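PDB 1VM7: ribokinase from Thermotoga maritima, which probably phosphorylates D-ribose at O-5, using ATP and magnesium, to give D-ribose 5-phosphate. Local coordinates for residues Thr155-Cys158 with Ala159-Phe162. Sequence-based numbering, arbitrary orientation.
Sequences TLEC and AKRF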
loop_
_atom_site.group_PDB
_atom_site.type_symbol
_atom_site.label_atom_id
_atom_site.label_comp_id
_atom_site.label_asym_id
_atom_site.label_seq_id
_atom_site.Cartn_x
_atom_site.Cartn_y
_atom_site.Cartn_z
ATOM N N THR A 155 1.010 8.205 25.600
ATOM C CA THR A 155 -0.362 8.490 25.962
ATOM C C THR A 155 -0.471 8.573 27.477
ATOM O O THR A 155 -0.987 9.543 28.011
ATOM C CB THR A 155 -1.300 7.395 25.407
ATOM O OG1 THR A 155 -1.268 7.453 23.988
ATOM C CG2 THR A 155 -2.751 7.570 25.884
ATOM N N LEU A 156 0.035 7.563 28.162
ATOM C CA LEU A 156 -0.054 7.523 29.600
ATOM C C LEU A 156 0.639 8.731 30.261
ATOM O O LEU A 156 0.101 9.362 31.171
ATOM C CB LEU A 156 0.556 6.221 30.110
ATOM C CG LEU A 156 0.683 6.063 31.619
ATOM C CD1 LEU A 156 -0.657 6.297 32.325
ATOM C CD2 LEU A 156 1.234 4.672 31.910
ATOM N N GLU A 157 1.843 9.035 29.802
ATOM C CA GLU A 157 2.610 10.107 30.397
ATOM C C GLU A 157 1.893 11.436 30.211
ATOM O O GLU A 157 1.879 12.241 31.127
ATOM C CB GLU A 157 4.031 10.150 29.816
ATOM C CG GLU A 157 4.999 11.057 30.569
ATOM C CD GLU A 157 5.315 10.565 31.972
ATOM O OE1 GLU A 157 4.655 9.615 32.478
ATOM O OE2 GLU A 157 6.238 11.138 32.581
ATOM N N CYS A 158 1.297 11.655 29.037
ATOM C CA CYS A 158 0.480 12.854 28.786
ATOM C C CYS A 158 -0.706 12.979 29.730
ATOM O O CYS A 158 -0.944 14.038 30.278
ATOM C CB CYS A 158 -0.045 12.848 27.353
ATOM S SG CYS A 158 1.200 13.310 26.201
ATOM N N ALA A 159 -1.463 11.894 29.879
ATOM C CA ALA A 159 -2.615 11.875 30.779
ATOM C C ALA A 159 -2.188 12.109 32.229
ATOM O O ALA A 159 -2.879 12.808 32.994
ATOM C CB ALA A 159 -3.372 10.547 30.642
ATOM N N LYS A 160 -1.037 11.548 32.597
ATOM C CA LYS A 160 -0.447 11.777 33.921
ATOM C C LYS A 160 -0.075 13.238 34.148
ATOM O O LYS A 160 -0.390 13.811 35.197
ATOM C CB LYS A 160 0.819 10.930 34.127
ATOM C CG LYS A 160 0.589 9.450 34.289
ATOM C CD LYS A 160 1.874 8.733 34.727
ATOM C CE LYS A 160 2.051 8.811 36.207
ATOM N NZ LYS A 160 3.391 8.304 36.624
ATOM N N ARG A 161 0.631 13.826 33.191
ATOM C CA ARG A 161 1.191 15.148 33.417
ATOM C C ARG A 161 0.241 16.310 33.103
ATOM O O ARG A 161 0.451 17.423 33.598
ATOM C CB ARG A 161 2.468 15.334 32.608
ATOM C CG ARG A 161 3.576 14.405 32.994
ATOM C CD ARG A 161 4.889 15.096 32.709
ATOM N NE ARG A 161 5.946 14.149 32.415
ATOM C CZ ARG A 161 7.201 14.498 32.175
ATOM N NH1 ARG A 161 7.561 15.789 32.188
ATOM N NH2 ARG A 161 8.094 13.546 31.909
ATOM N N PHE A 162 -0.771 16.070 32.270
ATOM C CA PHE A 162 -1.638 17.150 31.829
ATOM C C PHE A 162 -2.398 17.791 32.970
ATOM O O PHE A 162 -3.197 17.166 33.654
ATOM C CB PHE A 162 -2.625 16.706 30.750
ATOM C CG PHE A 162 -3.165 17.852 29.922
ATOM C CD1 PHE A 162 -2.302 18.670 29.192
ATOM C CD2 PHE A 162 -4.523 18.114 29.873
ATOM C CE1 PHE A 162 -2.785 19.709 28.439
ATOM C CE2 PHE A 162 -5.014 19.150 29.117
ATOM C CZ PHE A 162 -4.144 19.942 28.395
#
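Glu157 and Arg161, one helical turn apart, are joined by a salt bridge in which a single carboxylate oxygen takes both donors. The guanidinium comes side-on, with Arg161 NE 3.0 Å and Arg161 NH2 3.1 Å from Glu157 OE2. That oxygen lies close to the guanidinium plane, at its edge, but the carboxylate is turned 79° against it: NH2 meets the anti lone pair, whereas NE arrives from above the carboxylate plane. With CG anti to the backbone N (chi1 -168°) and a bend at chi2 (67°), Glu157 stands out from the helix and leans toward its C-terminal end, bringing OE2 to Arg161. Glu157 OE1 lies 3.7 Å from Lys160 CD; Lys160 NZ, 4.5 Å from Glu157 OE1, is too far for a salt bridge and probably adds only mild attraction. An alanine at Glu157 has no carboxylate to offer, and the Arg161 guanidinium, left without this partner, would probably be freer to swing. Arg161 also makes a cation-pi contact with Trp135. Beside this pair, Leu156 CD1 packs 3.9 Å from Lys160 CG. Beneath runs regular i to i+4 bonding, from Ala159 N to Thr155 O (3.0 Å) through to Phe162 N on Cys158 O (2.9 Å), where the helix ends. Cys158 and Ala159 face the sheet, touching Leu146. The arrangement is an i/i+4 Glu-Arg bridge on the helix of a beta-alpha-beta crossover in the ribokinase fold, linking strands 143-146 and 165-168.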